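Local coordinates for tail fiber protein (Acinetobacter phage AM24, PDB 5W5P) that serves as the trimeric tailspike of the phage and probably recognises, and perhaps cleaves, the capsular polysaccharide of its Acinetobacter host, at residues S36-L45 / Q55-N64; I274-V284 / G294-G302. All blocks are in the same frame, centred on the assembly; numbering follows the deposited sequence.

Contact 1: S36-L45 / Q55-N64; sequences SLKLKTFDDL and QTVYVGQRSN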
loop_
_atom_site.group_PDB
_atom_site.type_symbol
_atom_site.label_atom_id
_atom_site.label_comp_id
_atom_site.label_asym_id
_atom_site.label_seq_id
_atom_site.Cartn_x
_atom_site.Cartn_y
_atom_site.Cartn_z
ATOM N N SER A 36 -55.086 20.524 -13.601
ATOM C CA SER A 36 -53.788 19.868 -13.717
ATOM C C SER A 36 -52.682 20.604 -12.967
ATOM O O SER A 36 -51.586 20.052 -12.821
ATOM C CB SER A 36 -53.403 19.710 -15.188
ATOM O OG SER A 36 -53.576 20.920 -15.892
ATOM N N LEU A 37 -52.939 21.818 -12.491
ATOM C CA LEU A 37 -52.010 22.561 -11.651
ATOM C C LEU A 37 -52.354 22.463 -10.172
ATOM O O LEU A 37 -51.708 23.125 -9.352
ATOM C CB LEU A 37 -51.985 24.038 -12.069
ATOM C CG LEU A 37 -52.028 24.342 -13.567
ATOM C CD1 LEU A 37 -52.162 25.833 -13.805
ATOM C CD2 LEU A 37 -50.779 23.793 -14.253
ATOM N N LYS A 38 -53.367 21.669 -9.817
ATOM C CA LYS A 38 -53.836 21.542 -8.442
ATOM C C LYS A 38 -53.641 20.131 -7.896
ATOM O O LYS A 38 -54.288 19.763 -6.909
ATOM C CB LYS A 38 -55.312 21.932 -8.339
ATOM C CG LYS A 38 -55.681 23.241 -9.013
ATOM C CD LYS A 38 -57.190 23.415 -9.026
ATOM C CE LYS A 38 -57.586 24.870 -9.149
ATOM N NZ LYS A 38 -59.041 25.062 -8.890
ATOM N N LEU A 39 -52.768 19.336 -8.514
ATOM C CA LEU A 39 -52.556 17.942 -8.130
ATOM C C LEU A 39 -51.536 17.896 -6.998
ATOM O O LEU A 39 -50.324 17.823 -7.216
ATOM C CB LEU A 39 -52.099 17.120 -9.329
ATOM C CG LEU A 39 -53.032 17.147 -10.534
ATOM C CD1 LEU A 39 -52.436 16.366 -11.686
ATOM C CD2 LEU A 39 -54.392 16.584 -10.155
ATOM N N LYS A 40 -52.036 17.932 -5.766
ATOM C CA LYS A 40 -51.163 17.990 -4.602
ATOM C C LYS A 40 -50.705 16.606 -4.150
ATOM O O LYS A 40 -49.523 16.413 -3.850
ATOM C CB LYS A 40 -51.869 18.717 -3.453
ATOM C CG LYS A 40 -51.165 18.575 -2.119
ATOM C CD LYS A 40 -51.913 19.279 -1.011
ATOM C CE LYS A 40 -50.993 19.570 0.170
ATOM N NZ LYS A 40 -51.674 19.272 1.469
ATOM N N THR A 41 -51.616 15.635 -4.113
ATOM C CA THR A 41 -51.345 14.309 -3.573
ATOM C C THR A 41 -51.532 13.240 -4.645
ATOM O O THR A 41 -52.007 13.506 -5.751
ATOM C CB THR A 41 -52.259 14.008 -2.378
ATOM O OG1 THR A 41 -53.610 13.865 -2.836
ATOM C CG2 THR A 41 -52.192 15.135 -1.354
ATOM N N PHE A 42 -51.141 12.009 -4.299
ATOM C CA PHE A 42 -51.330 10.876 -5.201
ATOM C C PHE A 42 -52.804 10.635 -5.488
ATOM O O PHE A 42 -53.163 10.231 -6.599
ATOM C CB PHE A 42 -50.708 9.609 -4.603
ATOM C CG PHE A 42 -49.244 9.424 -4.914
ATOM C CD1 PHE A 42 -48.442 10.502 -5.256
ATOM C CD2 PHE A 42 -48.670 8.162 -4.847
ATOM C CE1 PHE A 42 -47.095 10.320 -5.530
ATOM C CE2 PHE A 42 -47.325 7.973 -5.122
ATOM C CZ PHE A 42 -46.536 9.053 -5.466
ATOM N N ASP A 43 -53.670 10.864 -4.498
ATOM C CA ASP A 43 -55.102 10.684 -4.715
ATOM C C ASP A 43 -55.645 11.676 -5.737
ATOM O O ASP A 43 -56.552 11.336 -6.507
ATOM C CB ASP A 43 -55.855 10.815 -3.389
ATOM C CG ASP A 43 -57.300 10.358 -3.491
ATOM O OD1 ASP A 43 -57.528 9.167 -3.794
ATOM O OD2 ASP A 43 -58.212 11.188 -3.269
ATOM N N ASP A 44 -55.106 12.898 -5.765
ATOM C CA ASP A 44 -55.537 13.867 -6.765
ATOM C C ASP A 44 -55.184 13.413 -8.174
ATOM O O ASP A 44 -55.946 13.669 -9.111
ATOM C CB ASP A 44 -54.913 15.231 -6.483
ATOM C CG ASP A 44 -55.390 15.828 -5.180
ATOM O OD1 ASP A 44 -56.494 15.460 -4.724
ATOM O OD2 ASP A 44 -54.659 16.667 -4.611
ATOM N N LEU A 45 -54.042 12.746 -8.350
ATOM C CA LEU A 45 -53.687 12.252 -9.677
ATOM C C LEU A 45 -54.597 11.107 -10.098
ATOM O O LEU A 45 -55.105 11.097 -11.225
ATOM C CB LEU A 45 -52.224 11.818 -9.707
ATOM C CG LEU A 45 -51.731 11.258 -11.043
ATOM C CD1 LEU A 45 -51.621 12.355 -12.095
ATOM C CD2 LEU A 45 -50.397 10.556 -10.865
ATOM N N GLN A 55 -49.772 13.606 -21.703
ATOM C CA GLN A 55 -49.627 14.808 -20.896
ATOM C C GLN A 55 -48.740 14.523 -19.693
ATOM O O GLN A 55 -48.820 13.454 -19.084
ATOM C CB GLN A 55 -51.001 15.308 -20.439
ATOM C CG GLN A 55 -50.971 16.586 -19.609
ATOM C CD GLN A 55 -52.290 16.863 -18.910
ATOM O OE1 GLN A 55 -53.143 15.984 -18.804
ATOM N NE2 GLN A 55 -52.464 18.091 -18.432
ATOM N N THR A 56 -47.880 15.478 -19.357
ATOM C CA THR A 56 -47.075 15.408 -18.144
ATOM C C THR A 56 -47.612 16.424 -17.147
ATOM O O THR A 56 -47.731 17.614 -17.467
ATOM C CB THR A 56 -45.594 15.667 -18.428
ATOM O OG1 THR A 56 -45.147 14.819 -19.493
ATOM C CG2 THR A 56 -44.769 15.369 -17.182
ATOM N N VAL A 57 -47.947 15.949 -15.948
ATOM C CA VAL A 57 -48.398 16.791 -14.853
ATOM C C VAL A 57 -47.472 16.566 -13.666
ATOM O O VAL A 57 -46.759 15.564 -13.578
ATOM C CB VAL A 57 -49.861 16.505 -14.456
ATOM C CG1 VAL A 57 -50.797 16.806 -15.616
ATOM C CG2 VAL A 57 -50.012 15.062 -13.999
ATOM N N TYR A 58 -47.495 17.513 -12.738
ATOM C CA TYR A 58 -46.682 17.441 -11.535
ATOM C C TYR A 58 -47.566 17.127 -10.337
ATOM O O TYR A 58 -48.564 17.816 -10.100
ATOM C CB TYR A 58 -45.924 18.749 -11.307
ATOM C CG TYR A 58 -45.181 18.776 -9.997
ATOM C CD1 TYR A 58 -45.705 19.436 -8.898
ATOM C CD2 TYR A 58 -43.961 18.122 -9.852
ATOM C CE1 TYR A 58 -45.042 19.454 -7.697
ATOM C CE2 TYR A 58 -43.287 18.137 -8.644
ATOM C CZ TYR A 58 -43.834 18.806 -7.572
ATOM O OH TYR A 58 -43.182 18.835 -6.362
ATOM N N VAL A 59 -47.206 16.084 -9.591
ATOM C CA VAL A 59 -47.864 15.750 -8.332
ATOM C C VAL A 59 -46.980 16.241 -7.195
ATOM O O VAL A 59 -45.780 15.937 -7.155
ATOM C CB VAL A 59 -48.130 14.240 -8.218
ATOM C CG1 VAL A 59 -48.954 13.942 -6.976
ATOM C CG2 VAL A 59 -48.836 13.729 -9.464
ATOM N N GLY A 60 -47.572 16.991 -6.265
ATOM C CA GLY A 60 -46.773 17.682 -5.263
ATOM C C GLY A 60 -46.154 16.752 -4.234
ATOM O O GLY A 60 -45.000 16.930 -3.844
ATOM N N GLN A 61 -46.916 15.769 -3.767
ATOM C CA GLN A 61 -46.483 14.875 -2.698
ATOM C C GLN A 61 -47.379 13.638 -2.719
ATOM O O GLN A 61 -48.246 13.493 -3.589
ATOM C CB GLN A 61 -46.507 15.586 -1.338
ATOM C CG GLN A 61 -47.854 16.188 -0.962
ATOM C CD GLN A 61 -47.736 17.299 0.066
ATOM O OE1 GLN A 61 -46.925 18.215 -0.079
ATOM N NE2 GLN A 61 -48.543 17.218 1.118
ATOM N N ARG A 62 -47.163 12.733 -1.761
ATOM C CA ARG A 62 -47.897 11.471 -1.754
ATOM C C ARG A 62 -49.277 11.635 -1.136
ATOM O O ARG A 62 -50.280 11.226 -1.728
ATOM C CB ARG A 62 -47.104 10.398 -1.004
ATOM C CG ARG A 62 -46.098 9.646 -1.856
ATOM C CD ARG A 62 -45.418 8.528 -1.070
ATOM N NE ARG A 62 -46.385 7.599 -0.487
ATOM C CZ ARG A 62 -46.797 6.480 -1.077
ATOM N NH1 ARG A 62 -46.322 6.143 -2.269
ATOM N NH2 ARG A 62 -47.680 5.697 -0.473
ATOM N N SER A 63 -49.337 12.224 0.055
ATOM C CA SER A 63 -50.587 12.552 0.720
ATOM C C SER A 63 -50.430 13.896 1.423
ATOM O O SER A 63 -49.361 14.513 1.409
ATOM C CB SER A 63 -50.990 11.469 1.721
ATOM O OG SER A 63 -50.077 11.420 2.808
ATOM N N ASN A 64 -51.518 14.349 2.048
ATOM C CA ASN A 64 -51.475 15.605 2.794
ATOM C C ASN A 64 -50.561 15.527 4.012
ATOM O O ASN A 64 -50.115 16.573 4.509
ATOM C CB ASN A 64 -52.870 16.037 3.248
ATOM C CG ASN A 64 -53.810 16.324 2.093
ATOM O OD1 ASN A 64 -53.518 17.159 1.226
ATOM N ND2 ASN A 64 -54.944 15.652 2.079
HETATM O O HOH W 1 -49.078 19.952 -13.594
HETATM O O HOH W 2 -50.547 19.783 -10.125
#

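Contact 2: I274-V284 / G294-G302; sequences IDSKRGFNVTV and GGVYLDGDG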
loop_
_atom_site.group_PDB
_atom_site.type_symbol
_atom_site.label_atom_id
_atom_site.label_comp_id
_atom_site.label_asym_id
_atom_site.label_seq_id
_atom_site.Cartn_x
_atom_site.Cartn_y
_atom_site.Cartn_z
ATOM N N ILE A 274 -16.193 -6.425 10.805
ATOM C CA ILE A 274 -16.581 -7.682 10.180
ATOM C C ILE A 274 -16.749 -8.716 11.284
ATOM O O ILE A 274 -15.887 -8.842 12.160
ATOM C CB ILE A 274 -15.545 -8.156 9.142
ATOM C CG1 ILE A 274 -15.428 -7.141 8.003
ATOM C CG2 ILE A 274 -15.916 -9.531 8.605
ATOM C CD1 ILE A 274 -14.498 -7.586 6.890
ATOM N N ASP A 275 -17.860 -9.446 11.248
ATOM C CA ASP A 275 -18.185 -10.443 12.266
ATOM C C ASP A 275 -18.443 -11.776 11.566
ATOM O O ASP A 275 -19.545 -12.008 11.060
ATOM C CB ASP A 275 -19.390 -9.996 13.087
ATOM C CG ASP A 275 -19.707 -10.943 14.221
ATOM O OD1 ASP A 275 -20.887 -11.010 14.630
ATOM O OD2 ASP A 275 -18.776 -11.617 14.706
ATOM N N SER A 276 -17.437 -12.645 11.537
ATOM C CA SER A 276 -17.580 -13.955 10.910
ATOM C C SER A 276 -16.474 -14.874 11.436
ATOM O O SER A 276 -15.848 -14.586 12.462
ATOM C CB SER A 276 -17.564 -13.818 9.379
ATOM O OG SER A 276 -17.913 -15.043 8.766
ATOM N N LYS A 277 -16.241 -15.985 10.736
ATOM C CA LYS A 277 -15.205 -16.938 11.108
ATOM C C LYS A 277 -14.242 -17.257 9.976
ATOM O O LYS A 277 -13.241 -17.940 10.216
ATOM C CB LYS A 277 -15.835 -18.251 11.604
ATOM C CG LYS A 277 -16.686 -18.101 12.859
ATOM C CD LYS A 277 -15.825 -17.697 14.045
ATOM C CE LYS A 277 -16.565 -17.838 15.361
ATOM N NZ LYS A 277 -15.626 -17.672 16.507
ATOM N N ARG A 278 -14.498 -16.782 8.763
ATOM C CA ARG A 278 -13.697 -17.137 7.603
ATOM C C ARG A 278 -13.812 -16.004 6.592
ATOM O O ARG A 278 -14.833 -15.311 6.540
ATOM C CB ARG A 278 -14.158 -18.480 7.014
ATOM C CG ARG A 278 -13.373 -18.953 5.803
ATOM C CD ARG A 278 -12.550 -20.186 6.137
ATOM N NE ARG A 278 -11.945 -20.823 4.970
ATOM C CZ ARG A 278 -10.982 -20.293 4.219
ATOM N NH1 ARG A 278 -10.509 -20.979 3.184
ATOM N NH2 ARG A 278 -10.482 -19.095 4.498
ATOM N N GLY A 279 -12.758 -15.808 5.809
ATOM C CA GLY A 279 -12.725 -14.702 4.868
ATOM C C GLY A 279 -11.916 -15.036 3.639
ATOM O O GLY A 279 -10.974 -15.831 3.689
ATOM N N PHE A 280 -12.294 -14.420 2.519
ATOM C CA PHE A 280 -11.549 -14.499 1.267
ATOM C C PHE A 280 -11.425 -13.090 0.709
ATOM O O PHE A 280 -12.439 -12.412 0.523
ATOM C CB PHE A 280 -12.245 -15.401 0.236
ATOM C CG PHE A 280 -12.464 -16.816 0.695
ATOM C CD1 PHE A 280 -13.594 -17.156 1.433
ATOM C CD2 PHE A 280 -11.560 -17.819 0.362
ATOM C CE1 PHE A 280 -13.809 -18.462 1.848
ATOM C CE2 PHE A 280 -11.772 -19.130 0.775
ATOM C CZ PHE A 280 -12.897 -19.450 1.518
ATOM N N ASN A 281 -10.198 -12.653 0.445
ATOM C CA ASN A 281 -9.930 -11.400 -0.259
ATOM C C ASN A 281 -10.627 -10.226 0.433
ATOM O O ASN A 281 -11.551 -9.605 -0.084
ATOM C CB ASN A 281 -10.351 -11.523 -1.726
ATOM C CG ASN A 281 -10.084 -10.262 -2.514
ATOM O OD1 ASN A 281 -9.004 -9.675 -2.433
ATOM N ND2 ASN A 281 -11.080 -9.830 -3.286
ATOM N N VAL A 282 -10.146 -9.945 1.635
ATOM C CA VAL A 282 -10.758 -8.979 2.537
ATOM C C VAL A 282 -9.860 -7.751 2.596
ATOM O O VAL A 282 -8.634 -7.872 2.684
ATOM C CB VAL A 282 -10.969 -9.584 3.939
ATOM C CG1 VAL A 282 -11.358 -8.505 4.955
ATOM C CG2 VAL A 282 -11.998 -10.703 3.879
ATOM N N THR A 283 -10.469 -6.568 2.513
ATOM C CA THR A 283 -9.740 -5.307 2.577
ATOM C C THR A 283 -10.439 -4.380 3.559
ATOM O O THR A 283 -11.647 -4.147 3.440
ATOM C CB THR A 283 -9.648 -4.633 1.202
ATOM O OG1 THR A 283 -9.184 -5.582 0.230
ATOM C CG2 THR A 283 -8.687 -3.457 1.260
ATOM N N VAL A 284 -9.687 -3.873 4.538
ATOM C CA VAL A 284 -10.212 -2.879 5.465
ATOM C C VAL A 284 -9.151 -1.801 5.649
ATOM O O VAL A 284 -8.292 -1.908 6.530
ATOM C CB VAL A 284 -10.616 -3.516 6.810
ATOM C CG1 VAL A 284 -11.155 -2.458 7.751
ATOM C CG2 VAL A 284 -11.645 -4.634 6.605
ATOM N N GLY A 294 -14.537 -3.193 18.386
ATOM C CA GLY A 294 -13.962 -4.342 17.716
ATOM C C GLY A 294 -13.838 -4.123 16.223
ATOM O O GLY A 294 -14.664 -3.427 15.622
ATOM N N GLY A 295 -12.808 -4.703 15.613
ATOM C CA GLY A 295 -12.597 -4.546 14.186
ATOM C C GLY A 295 -12.914 -5.785 13.375
ATOM O O GLY A 295 -14.059 -6.245 13.355
ATOM N N VAL A 296 -11.905 -6.339 12.708
ATOM C CA VAL A 296 -12.085 -7.480 11.816
ATOM C C VAL A 296 -11.953 -8.757 12.635
ATOM O O VAL A 296 -10.851 -9.138 13.031
ATOM C CB VAL A 296 -11.071 -7.462 10.667
ATOM C CG1 VAL A 296 -11.399 -8.555 9.664
ATOM C CG2 VAL A 296 -11.055 -6.099 10.002
ATOM N N TYR A 297 -13.074 -9.424 12.883
ATOM C CA TYR A 297 -13.088 -10.705 13.580
ATOM C C TYR A 297 -13.339 -11.800 12.549
ATOM O O TYR A 297 -14.440 -11.897 11.990
ATOM C CB TYR A 297 -14.155 -10.725 14.670
ATOM C CG TYR A 297 -13.732 -10.137 16.000
ATOM C CD1 TYR A 297 -13.219 -8.845 16.086
ATOM C CD2 TYR A 297 -13.867 -10.868 17.177
ATOM C CE1 TYR A 297 -12.846 -8.299 17.310
ATOM C CE2 TYR A 297 -13.500 -10.334 18.399
ATOM C CZ TYR A 297 -12.990 -9.051 18.460
ATOM O OH TYR A 297 -12.630 -8.524 19.681
ATOM N N LEU A 298 -12.305 -12.612 12.280
ATOM C CA LEU A 298 -12.397 -13.779 11.407
ATOM C C LEU A 298 -11.553 -14.880 12.056
ATOM O O LEU A 298 -10.493 -15.260 11.567
ATOM C CB LEU A 298 -11.921 -13.468 9.984
ATOM C CG LEU A 298 -12.644 -12.372 9.195
ATOM C CD1 LEU A 298 -11.807 -11.922 7.998
ATOM C CD2 LEU A 298 -14.026 -12.841 8.748
ATOM N N ASP A 299 -12.027 -15.396 13.191
ATOM C CA ASP A 299 -11.221 -16.250 14.060
ATOM C C ASP A 299 -11.698 -17.702 14.080
ATOM O O ASP A 299 -11.668 -18.365 15.119
ATOM C CB ASP A 299 -11.187 -15.684 15.478
ATOM C CG ASP A 299 -12.569 -15.363 16.021
ATOM O OD1 ASP A 299 -13.557 -15.444 15.255
ATOM O OD2 ASP A 299 -12.667 -15.039 17.224
ATOM N N GLY A 300 -12.127 -18.219 12.932
ATOM C CA GLY A 300 -12.445 -19.627 12.824
ATOM C C GLY A 300 -11.198 -20.496 12.831
ATOM O O GLY A 300 -10.064 -20.027 12.739
ATOM N N ASP A 301 -11.423 -21.808 12.936
ATOM C CA ASP A 301 -10.343 -22.777 13.064
ATOM C C ASP A 301 -9.851 -23.310 11.720
ATOM O O ASP A 301 -9.149 -24.326 11.692
ATOM C CB ASP A 301 -10.786 -23.941 13.956
ATOM C CG ASP A 301 -10.858 -23.559 15.420
ATOM O OD1 ASP A 301 -10.275 -22.520 15.784
ATOM O OD2 ASP A 301 -11.489 -24.292 16.207
ATOM N N GLY A 302 -10.194 -22.653 10.615
ATOM C CA GLY A 302 -9.835 -23.157 9.306
ATOM C C GLY A 302 -8.339 -23.123 9.046
ATOM O O GLY A 302 -7.554 -22.489 9.752
HETATM O O HOH W 3 -12.090 -20.564 9.716
#

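Contact 1: S36-L45 / Q55-N64
A capped helix start is laced to strand 56-59, outermost in this chain of a small antiparallel sheet near the N-terminal end of the tailspike: Thr41, N-cap of helix 42-46, sits against the turn that follows the strand. Thr41 and Asp44 form a capping box, although the capping bond from Asp44 N to Thr41 OG1 is weak; Thr41 N returns to Asp44 OD2 from above the carboxylate plane. The same oxygen takes Lys40 N on its anti lone pair.

Across the contact the backbones are tied by three bonds. Gly60 N donates to Leu39 O, Gln61 N meets Lys40 O at 2.7 Å almost head-on to the carbonyl, and Phe42 N reaches Arg62 O at 2.8 Å from above its carbonyl plane. Arg62 CG lies over one face of the Phe42 ring, 3.8 Å from its centroid. The guanidinium, turned 59° against the ring, goes on to a salt bridge with Asp86. In Lys40, CG anti to N (chi1 168°) sends the chain alongside Gln61, and a bend at its far end sets NZ on Asn64 OD1, 2.8 Å away. Along the strand, Leu39 CD1 (3.6 Å) and Leu45 CD1 (3.7 Å) converge on Val57 CG2, while Val59 CG2 meets Leu45 CD2. One water joins Ser36 O and Leu39 N to Tyr58 O; a second links Ser36 O to Tyr58 N.

Strand 56-59 pairs on its other edge with strand 71-75, and Leu45 packs on Phe73, Trp98 and Leu90 from three strands of that sheet. Leu37 of the third subunit touches Ser36 and Gln55.

Contact 2: I274-V284 / G294-G302
Leu298 and Val296 point to the same face of their strand and meet the chain that folds over them. Leu298, with CG anti to its carbonyl carbon (chi1 -60°), turns its two methyls to different parts of segment 274-284. The side chain slants across that of Ile274, with Leu298 CD2 3.8 Å from Ile274 CG2; CD2 also lies against Ser276 CB and 3.4 Å from Arg278 O, and CD1 comes to Val282 CG2. Val296 stands further back along the strand: its CG1 is beside Ile274 CB, and its CG2 meets Val284 CG2 tip to tip at 3.7 Å. Ile274 and Ser276 meet these residues from the adjacent strand, whereas Val282 and Val284 approach from the next face, reached after the chain turns its corner at Phe280 and Asn281.

The strands run parallel in direction, their axes 29° apart, with Ile274 paired to Val296 and Asp275 to Tyr297. Tyr297 serves both ways: its N donates to Ile274 O (3.0 Å), and its O accepts from Ser276 N (3.1 Å). A weak bond from Ile274 N to Gly295 O precedes them.

Beyond the strands, Gly300 N is held by Lys277 O at 2.9 Å; that oxygen also accepts from a water bound to Gly302 N. Lys277, bent at chi2 (-66°), slants across Asp299 and makes a weak salt bridge from NZ to OD1 (3.3 Å). The other oxygen, Asp299 OD2, pairs with Lys324 on the next strand.

Strand 294-298 pairs in parallel with strand 321-328, and Leu298 also packs on Val257 and Val306 across the interior. Successive parallel strands in register, aliphatic side chains stacked inward and corners between faces make this a rung-to-rung contact of a right-handed parallel beta-helix, the fold common to phage tailspikes.

In the fold
Contacts 1 and 2 belong to different parts of one elongated subunit: their centres are about 50 Å apart, their nearest atoms about 35 Å, and they do not touch. Contact 1 closes before contact 2 opens along the chain. The centre of contact 1 lies about 53 Å from that of the chain, in the small antiparallel sheet near the N-terminus, while contact 2, about 14 Å from it, is in the parallel-stranded body. Both reach the third subunit, contact 1 with Thr56 on Tyr58 of that subunit, contact 2 through its Tyr337. A bound zinc ion lies about 4 Å from the side chain of Asn64 in contact 1.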